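Local coordinates for glutamine cyclotransferase (Tannerella forsythia, PDB 6QRO), which probably acts as a zinc-dependent glutaminyl cyclase that converts the N-terminal glutamine of peptides into pyroglutamate, at residues 144-149 with 158-163; 93-96 with 102-105; 272-277 with 284-289. All blocks are in the same frame, centred on the assembly; numbering follows the deposited sequence.

Interactions 1 and 2 lie side by side on interior strands of the central mixed sheet, their centres 8 Å apart, and share strand-to-strand bonding: Ile160 O lies 2.6 Å from Gly94 N, and Ile158 O 2.7 Å from Phe96 N, both probable hydrogen bonds. Interaction 1 packs helix 132-151 on strand 157-163, whereas interaction 2 ties together the two strands that flank this same strand. Interaction 3 starts from strand 269-273, an outermost strand of the sheet, and carries zinc ligand His288. Its centre is about 24 Å from that of interaction 1 and about 28 Å from that of interaction 2, so the first two belong to the scaffold and the third to the metal site.

Interaction 1 of 3, residues 144-149 with 158-163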
loop_
_atom_site.group_PDB
_atom_site.type_symbol
_atom_site.label_atom_id
_atom_site.label_comp_id
_atom_site.label_asym_id
_atom_site.label_seq_id
_atom_site.Cartn_x
_atom_site.Cartn_y
_atom_site.Cartn_z
ATOM N N GLU A 144 11.845 3.380 -0.384
ATOM C CA GLU A 144 12.871 3.953 -1.251
ATOM C C GLU A 144 12.524 5.396 -1.639
ATOM O O GLU A 144 13.414 6.251 -1.733
ATOM C CB GLU A 144 13.045 3.049 -2.478
ATOM C CG GLU A 144 13.948 3.556 -3.584
ATOM C CD GLU A 144 15.372 3.813 -3.103
ATOM O OE1 GLU A 144 16.113 4.523 -3.814
ATOM O OE2 GLU A 144 15.758 3.292 -2.031
ATOM N N ILE A 145 11.237 5.690 -1.868
ATOM C CA ILE A 145 10.813 7.075 -2.090
ATOM C C ILE A 145 11.260 7.966 -0.938
ATOM O O ILE A 145 11.753 9.078 -1.150
ATOM C CB ILE A 145 9.295 7.166 -2.306
ATOM C CG1 ILE A 145 8.893 6.406 -3.569
ATOM C CG2 ILE A 145 8.837 8.630 -2.348
ATOM C CD1 ILE A 145 7.548 6.793 -4.103
ATOM N N ALA A 146 11.061 7.509 0.299
ATOM C CA ALA A 146 11.511 8.283 1.451
ATOM C C ALA A 146 13.004 8.554 1.370
ATOM O O ALA A 146 13.470 9.654 1.690
ATOM C CB ALA A 146 11.171 7.537 2.743
ATOM N N ARG A 147 13.767 7.553 0.940
ATOM C CA ARG A 147 15.199 7.726 0.767
ATOM C C ARG A 147 15.481 8.784 -0.295
ATOM O O ARG A 147 16.262 9.714 -0.072
ATOM C CB ARG A 147 15.824 6.384 0.404
ATOM C CG ARG A 147 17.109 6.113 1.123
ATOM C CD ARG A 147 17.472 4.657 0.983
ATOM N NE ARG A 147 17.581 4.331 -0.421
ATOM C CZ ARG A 147 18.710 4.385 -1.104
ATOM N NH1 ARG A 147 19.830 4.741 -0.488
ATOM N NH2 ARG A 147 18.711 4.084 -2.399
ATOM N N GLN A 148 14.803 8.684 -1.437
ATOM C CA GLN A 148 15.035 9.621 -2.532
ATOM C C GLN A 148 14.641 11.050 -2.172
ATOM O O GLN A 148 15.325 11.999 -2.569
ATOM C CB GLN A 148 14.294 9.163 -3.788
ATOM C CG GLN A 148 14.731 7.798 -4.267
ATOM C CD GLN A 148 16.243 7.682 -4.419
ATOM O OE1 GLN A 148 16.920 8.635 -4.795
ATOM N NE2 GLN A 148 16.775 6.511 -4.109
ATOM N N ILE A 149 13.539 11.244 -1.449
ATOM C CA ILE A 149 13.149 12.626 -1.198
ATOM C C ILE A 149 13.942 13.258 -0.058
ATOM O O ILE A 149 14.028 14.489 0.007
ATOM C CB ILE A 149 11.622 12.726 -1.025
ATOM C CG1 ILE A 149 11.117 11.923 0.166
ATOM C CG2 ILE A 149 10.916 12.318 -2.315
ATOM C CD1 ILE A 149 9.600 11.782 0.161
ATOM N N ILE A 158 5.271 15.703 1.383
ATOM C CA ILE A 158 4.899 14.311 1.154
ATOM C C ILE A 158 4.585 13.653 2.490
ATOM O O ILE A 158 5.386 13.735 3.427
ATOM C CB ILE A 158 6.009 13.524 0.436
ATOM C CG1 ILE A 158 6.150 13.981 -1.030
ATOM C CG2 ILE A 158 5.798 12.018 0.644
ATOM C CD1 ILE A 158 4.960 13.653 -1.943
ATOM N N ASP A 159 3.426 13.000 2.569
ATOM C CA ASP A 159 3.053 12.164 3.700
ATOM C C ASP A 159 3.085 10.722 3.231
ATOM O O ASP A 159 2.364 10.350 2.296
ATOM C CB ASP A 159 1.657 12.504 4.215
ATOM C CG ASP A 159 1.545 13.902 4.760
ATOM O OD1 ASP A 159 2.170 14.216 5.799
ATOM O OD2 ASP A 159 0.870 14.710 4.097
ATOM N N ILE A 160 3.926 9.912 3.858
ATOM C CA ILE A 160 3.950 8.482 3.591
ATOM C C ILE A 160 3.180 7.833 4.728
ATOM O O ILE A 160 3.495 8.051 5.905
ATOM C CB ILE A 160 5.390 7.944 3.470
ATOM C CG1 ILE A 160 6.066 8.505 2.219
ATOM C CG2 ILE A 160 5.422 6.424 3.401
ATOM C CD1 ILE A 160 7.470 7.992 1.977
ATOM N N VAL A 161 2.141 7.072 4.390
ATOM C CA VAL A 161 1.276 6.460 5.397
ATOM C C VAL A 161 1.210 4.957 5.132
ATOM O O VAL A 161 0.811 4.529 4.040
ATOM C CB VAL A 161 -0.132 7.080 5.405
ATOM C CG1 VAL A 161 -0.992 6.401 6.459
ATOM C CG2 VAL A 161 -0.052 8.582 5.673
ATOM N N PHE A 162 1.623 4.170 6.122
ATOM C CA PHE A 162 1.539 2.716 6.093
ATOM C C PHE A 162 0.356 2.305 6.960
ATOM O O PHE A 162 0.390 2.481 8.181
ATOM C CB PHE A 162 2.825 2.065 6.608
ATOM C CG PHE A 162 4.070 2.470 5.850
ATOM C CD1 PHE A 162 4.058 2.561 4.479
ATOM C CD2 PHE A 162 5.237 2.769 6.523
ATOM C CE1 PHE A 162 5.200 2.932 3.773
ATOM C CE2 PHE A 162 6.376 3.156 5.827
ATOM C CZ PHE A 162 6.352 3.231 4.439
ATOM N N PHE A 163 -0.686 1.769 6.338
ATOM C CA PHE A 163 -1.896 1.388 7.063
ATOM C C PHE A 163 -1.849 -0.056 7.567
ATOM O O PHE A 163 -1.515 -0.987 6.825
ATOM C CB PHE A 163 -3.131 1.603 6.186
ATOM C CG PHE A 163 -3.503 3.047 6.037
ATOM C CD1 PHE A 163 -3.664 3.840 7.162
ATOM C CD2 PHE A 163 -3.743 3.593 4.803
ATOM C CE1 PHE A 163 -4.022 5.155 7.058
ATOM C CE2 PHE A 163 -4.101 4.925 4.683
ATOM C CZ PHE A 163 -4.238 5.708 5.820
#
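Glu144 OE2 is gripped by Arg147 and Ser33 on a flank of helix 132-151 turned from strand 157-163, while Ala146 and Ile149 of the same helix meet Ile160 and Ile158 of the strand through carbon alone. In the salt bridge, Arg147 NE lies 2.6 Å from Glu144 OE2 and reaches it on the syn side, though tilted 25° from the carboxylate plane, with the oxygen close to the guanidinium plane. Ser33 OG adds a hydrogen bond to OE2 from helix 31-43.

On the sheet side, the CB of Ala146 meets CD1 of Ile160 at 3.8 Å. Nearly one turn further on, Ile149 reaches CG2 of Ile158 with its CD1, also at 3.8 Å. Ile149 holds CG1 between its backbone N and carbonyl carbon (chi1 62°), and from there the chain extends so that its terminal methyl leads to the strand. Phe96 touches both Ala146 and Ile160, and helix 299-314 packs on Ile149 through Tyr314 and on Ile158 through Ile313. The two elements belong to a beta-alpha-beta crossover from strand 103-109 through helix 132-151 to strand 157-163. With methyl groups meeting methyl groups, helix and strand are held by dispersion and exclusion of water, and the charged pair stays off the interface.

Interaction 2 of 3, residues 93-96 with 102-105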
loop_
_atom_site.group_PDB
_atom_site.type_symbol
_atom_site.label_atom_id
_atom_site.label_comp_id
_atom_site.label_asym_id
_atom_site.label_seq_id
_atom_site.Cartn_x
_atom_site.Cartn_y
_atom_site.Cartn_z
ATOM N N VAL A 93 2.859 7.013 10.023
ATOM C CA VAL A 93 2.822 8.196 9.173
ATOM C C VAL A 93 4.201 8.842 9.186
ATOM O O VAL A 93 4.708 9.238 10.245
ATOM C CB VAL A 93 1.754 9.213 9.617
ATOM C CG1 VAL A 93 1.811 10.465 8.708
ATOM C CG2 VAL A 93 0.369 8.601 9.578
ATOM N N GLY A 94 4.775 9.010 8.005
ATOM C CA GLY A 94 5.999 9.765 7.876
ATOM C C GLY A 94 5.641 11.022 7.129
ATOM O O GLY A 94 5.196 10.969 5.975
ATOM N N ALA A 95 5.739 12.148 7.817
ATOM C CA ALA A 95 5.399 13.443 7.251
ATOM C C ALA A 95 6.704 14.126 6.881
ATOM O O ALA A 95 7.532 14.407 7.753
ATOM C CB ALA A 95 4.599 14.293 8.235
ATOM N N PHE A 96 6.872 14.418 5.601
ATOM C CA PHE A 96 8.106 14.995 5.096
ATOM C C PHE A 96 7.893 16.477 4.849
ATOM O O PHE A 96 6.863 16.878 4.298
ATOM C CB PHE A 96 8.574 14.289 3.824
ATOM C CG PHE A 96 9.037 12.866 4.046
ATOM C CD1 PHE A 96 8.135 11.819 4.124
ATOM C CD2 PHE A 96 10.394 12.585 4.173
ATOM C CE1 PHE A 96 8.579 10.529 4.310
ATOM C CE2 PHE A 96 10.838 11.303 4.365
ATOM C CZ PHE A 96 9.924 10.270 4.437
ATOM N N ARG A 102 1.172 22.462 1.191
ATOM C CA ARG A 102 0.734 21.736 0.001
ATOM C C ARG A 102 1.339 20.337 0.025
ATOM O O ARG A 102 2.560 20.183 -0.036
ATOM C CB ARG A 102 1.145 22.509 -1.252
ATOM C CG ARG A 102 0.337 23.808 -1.434
ATOM C CD ARG A 102 0.818 24.629 -2.614
ATOM N NE ARG A 102 1.321 23.806 -3.705
ATOM C CZ ARG A 102 0.551 23.302 -4.662
ATOM N NH1 ARG A 102 1.075 22.550 -5.625
ATOM N NH2 ARG A 102 -0.758 23.523 -4.632
ATOM N N ARG A 103 0.480 19.316 0.131
ATOM C CA ARG A 103 0.936 17.969 0.441
ATOM C C ARG A 103 0.258 16.941 -0.448
ATOM O O ARG A 103 -0.899 17.100 -0.842
ATOM C CB ARG A 103 0.677 17.611 1.917
ATOM C CG ARG A 103 1.038 18.726 2.876
ATOM C CD ARG A 103 1.093 18.253 4.321
ATOM N NE ARG A 103 2.103 17.210 4.422
ATOM C CZ ARG A 103 3.412 17.426 4.328
ATOM N NH1 ARG A 103 4.252 16.408 4.408
ATOM N NH2 ARG A 103 3.877 18.650 4.112
ATOM N N VAL A 104 0.982 15.845 -0.688
ATOM C CA VAL A 104 0.472 14.667 -1.381
ATOM C C VAL A 104 0.591 13.463 -0.459
ATOM O O VAL A 104 1.600 13.295 0.235
ATOM C CB VAL A 104 1.214 14.430 -2.718
ATOM C CG1 VAL A 104 0.996 13.017 -3.246
ATOM C CG2 VAL A 104 0.734 15.428 -3.761
ATOM N N LEU A 105 -0.465 12.647 -0.436
ATOM C CA LEU A 105 -0.523 11.424 0.353
ATOM C C LEU A 105 -0.065 10.222 -0.471
ATOM O O LEU A 105 -0.598 9.964 -1.552
ATOM C CB LEU A 105 -1.954 11.235 0.856
ATOM C CG LEU A 105 -2.369 9.966 1.570
ATOM C CD1 LEU A 105 -1.598 9.859 2.867
ATOM C CD2 LEU A 105 -3.881 10.008 1.813
#
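Arg103 sets CG anti to its own carbonyl carbon, beside the backbone N (chi1 -44°), runs on extended through chi2 and then bends at chi3 (60°), which carries its guanidinium group to the end of segment 93-96. There NH1 donates to the backbone oxygen of Phe96, with Arg103 NH1 and Phe96 O 2.7 Å apart and the N-H...O angle practically straight at 177°. The oxygen lies at the edge of the guanidinium group, almost exactly in its plane, although the donor itself is tilted from the plane of the Phe96 carbonyl. The same nitrogen passes near the methyl of Ala95, with Arg103 NH1 4.4 Å from Ala95 CB.

The two segments are not neighbours in the sheet. Strand 157-163 runs between strands 86-96 and 103-109, antiparallel to the first and parallel to the second, within the 1-2-4-3-5-6 strand order of this alpha/beta zinc-peptidase-like fold. The arginine side chain therefore links two strands whose backbones are kept apart by a third.

Other groups fix the rotation of the guanidinium. NE forms a salt bridge with Asp159 OD2 on the middle strand, and NH2 donates to Gln97 O and Lys100 O in the connection that joins the two segments. The buried positive charge, probably steadied by Asp159, faces several backbone carbonyls from strand end and loop. The Phe96 ring leads away from Arg103 and packs against Ala146 and Ile149 of helix 132-151.

Interaction 3 of 3, residues 272-277 with 284-289; sequences IINYDP and GPYWHT. With ZN (zinc ion), chain E.
The Tyr286 ring carries the CA of Gly284 over one face, 4.0 Å above its plane and toward the rim, and its hydroxyl looks across to Asn274. Two residues on, the imidazole of His288 has CE2 of the intervening Trp287 over the centre of one face, 3.3 Å above the plane.

A water joins the two segments. It accepts from Asn274 ND2 at 2.7 Å and from Gly284 N at 3.1 Å, and it is also hydrogen-bonded to Tyr286 OH at 3.0 Å. Asn274 turns CG anti to its backbone N (chi1 -180°), which places the amide beside the loop; its OD1 is held by Thr215 N, so both ends of the amide are engaged and its flip is fixed. Further along, Asp276 OD2 lies 3.6 Å from both Gly284 CA and Pro285 CD, the side chains of Asp276 and Pro285 meeting at about a right angle.

The loop folds as a type I turn from Gly284 to Trp287 followed by a type II turn from Tyr286 to Thr289. Tyr286 O accepts from both Thr289 N and Thr289 OG1, on the same face of its carbonyl plane. These turns present His288, whose NE2 binds the zinc ion at 2.3 Å. Asp134, Asp167 and a second water also ligate it, giving the single-zinc site typical of glutaminyl cyclases with the M28 peptidase fold.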
loop_
_atom_site.group_PDB
_atom_site.type_symbol
_atom_site.label_atom_id
_atom_site.label_comp_id
_atom_site.label_asym_id
_atom_site.label_seq_id
_atom_site.Cartn_x
_atom_site.Cartn_y
_atom_site.Cartn_z
ATOM N N ILE A 272 -2.894 2.146 -7.248
ATOM C CA ILE A 272 -2.061 1.421 -8.193
ATOM C C ILE A 272 -2.063 -0.004 -7.660
ATOM O O ILE A 272 -1.440 -0.296 -6.640
ATOM C CB ILE A 272 -0.654 2.015 -8.297
ATOM C CG1 ILE A 272 -0.744 3.514 -8.611
ATOM C CG2 ILE A 272 0.122 1.304 -9.395
ATOM C CD1 ILE A 272 0.615 4.229 -8.761
ATOM N N ILE A 273 -2.830 -0.879 -8.303
ATOM C CA ILE A 273 -3.070 -2.222 -7.782
ATOM C C ILE A 273 -3.065 -3.174 -8.954
ATOM O O ILE A 273 -3.600 -2.855 -10.017
ATOM C CB ILE A 273 -4.400 -2.314 -6.972
ATOM C CG1 ILE A 273 -4.687 -3.753 -6.531
ATOM C CG2 ILE A 273 -5.595 -1.710 -7.723
ATOM C CD1 ILE A 273 -5.823 -3.874 -5.534
ATOM N N ASN A 274 -2.440 -4.336 -8.769
ATOM C CA ASN A 274 -2.421 -5.320 -9.843
ATOM C C ASN A 274 -3.837 -5.747 -10.193
ATOM O O ASN A 274 -4.646 -6.042 -9.308
ATOM C CB ASN A 274 -1.593 -6.543 -9.456
ATOM C CG ASN A 274 -1.557 -7.588 -10.563
ATOM O OD1 ASN A 274 -1.300 -7.267 -11.739
ATOM N ND2 ASN A 274 -1.769 -8.848 -10.190
ATOM N N TYR A 275 -4.151 -5.766 -11.485
ATOM C CA TYR A 275 -5.407 -6.348 -11.931
ATOM C C TYR A 275 -5.066 -7.552 -12.790
ATOM O O TYR A 275 -4.416 -7.404 -13.835
ATOM C CB TYR A 275 -6.237 -5.324 -12.710
ATOM C CG TYR A 275 -7.525 -5.854 -13.304
ATOM C CD1 TYR A 275 -8.627 -6.074 -12.495
ATOM C CD2 TYR A 275 -7.664 -6.054 -14.668
ATOM C CE1 TYR A 275 -9.820 -6.527 -13.017
ATOM C CE2 TYR A 275 -8.859 -6.501 -15.202
ATOM C CZ TYR A 275 -9.938 -6.736 -14.368
ATOM O OH TYR A 275 -11.134 -7.192 -14.890
ATOM N N ASP A 276 -5.547 -8.735 -12.380
ATOM C CA ASP A 276 -5.301 -9.946 -13.157
ATOM C C ASP A 276 -6.598 -10.423 -13.794
ATOM O O ASP A 276 -7.443 -11.022 -13.110
ATOM C CB ASP A 276 -4.684 -11.042 -12.283
ATOM C CG ASP A 276 -3.991 -12.125 -13.101
ATOM O OD1 ASP A 276 -4.463 -12.445 -14.204
ATOM O OD2 ASP A 276 -2.966 -12.656 -12.655
ATOM N N PRO A 277 -6.741 -10.284 -15.113
ATOM C CA PRO A 277 -8.024 -10.589 -15.766
ATOM C C PRO A 277 -8.298 -12.068 -15.982
ATOM O O PRO A 277 -9.414 -12.413 -16.390
ATOM C CB PRO A 277 -7.909 -9.840 -17.102
ATOM C CG PRO A 277 -6.444 -9.766 -17.373
ATOM C CD PRO A 277 -5.773 -9.658 -16.032
ATOM N N GLY A 284 -3.297 -11.694 -8.799
ATOM C CA GLY A 284 -2.344 -12.712 -9.157
ATOM C C GLY A 284 -2.690 -14.047 -8.522
ATOM O O GLY A 284 -3.333 -14.119 -7.469
ATOM N N PRO A 285 -2.263 -15.134 -9.169
ATOM C CA PRO A 285 -2.606 -16.483 -8.675
ATOM C C PRO A 285 -2.108 -16.786 -7.260
ATOM O O PRO A 285 -2.625 -17.706 -6.614
ATOM C CB PRO A 285 -1.949 -17.408 -9.711
ATOM C CG PRO A 285 -1.014 -16.519 -10.517
ATOM C CD PRO A 285 -1.591 -15.156 -10.478
ATOM N N TYR A 286 -1.135 -16.033 -6.755
ATOM C CA TYR A 286 -0.580 -16.195 -5.415
ATOM C C TYR A 286 -1.396 -15.490 -4.340
ATOM O O TYR A 286 -1.101 -15.672 -3.154
ATOM C CB TYR A 286 0.861 -15.650 -5.396
ATOM C CG TYR A 286 0.876 -14.190 -5.808
ATOM C CD1 TYR A 286 0.404 -13.189 -4.955
ATOM C CD2 TYR A 286 1.288 -13.823 -7.078
ATOM C CE1 TYR A 286 0.368 -11.873 -5.348
ATOM C CE2 TYR A 286 1.263 -12.508 -7.473
ATOM C CZ TYR A 286 0.801 -11.535 -6.600
ATOM O OH TYR A 286 0.773 -10.209 -6.990
ATOM N N TRP A 287 -2.359 -14.650 -4.734
ATOM C CA TRP A 287 -3.080 -13.792 -3.799
ATOM C C TRP A 287 -3.770 -14.625 -2.727
ATOM O O TRP A 287 -4.537 -15.547 -3.038
ATOM C CB TRP A 287 -4.125 -12.964 -4.533
ATOM C CG TRP A 287 -4.849 -11.947 -3.693
ATOM C CD1 TRP A 287 -4.325 -10.822 -3.131
ATOM C CD2 TRP A 287 -6.233 -11.983 -3.295
ATOM N NE1 TRP A 287 -5.301 -10.129 -2.447
ATOM C CE2 TRP A 287 -6.475 -10.833 -2.514
ATOM C CE3 TRP A 287 -7.290 -12.871 -3.533
ATOM C CZ2 TRP A 287 -7.737 -10.544 -1.979
ATOM C CZ3 TRP A 287 -8.540 -12.579 -2.991
ATOM C CH2 TRP A 287 -8.745 -11.430 -2.221
ATOM N N HIS A 288 -3.488 -14.284 -1.467
ATOM C CA HIS A 288 -4.009 -14.963 -0.282
ATOM C C HIS A 288 -3.712 -16.458 -0.322
ATOM O O HIS A 288 -4.491 -17.288 0.151
ATOM C CB HIS A 288 -5.489 -14.664 -0.103
ATOM C CG HIS A 288 -5.756 -13.245 0.264
ATOM N ND1 HIS A 288 -6.997 -12.794 0.670
ATOM C CD2 HIS A 288 -4.931 -12.175 0.325
ATOM C CE1 HIS A 288 -6.933 -11.502 0.932
ATOM N NE2 HIS A 288 -5.689 -11.102 0.729
ATOM N N THR A 289 -2.572 -16.805 -0.904
ATOM C CA THR A 289 -1.981 -18.126 -0.814
ATOM C C THR A 289 -0.627 -18.002 -0.135
ATOM O O THR A 289 -0.126 -16.900 0.125
ATOM C CB THR A 289 -1.798 -18.771 -2.197
ATOM O OG1 THR A 289 -0.695 -18.146 -2.857
ATOM C CG2 THR A 289 -3.053 -18.637 -3.044
HETATM ZN ZN ZN E . -4.628 -9.025 0.721
HETATM O O HOH W 1 -2.040 -9.149 -7.500
HETATM O O HOH W 2 -5.526 -8.558 -0.716
#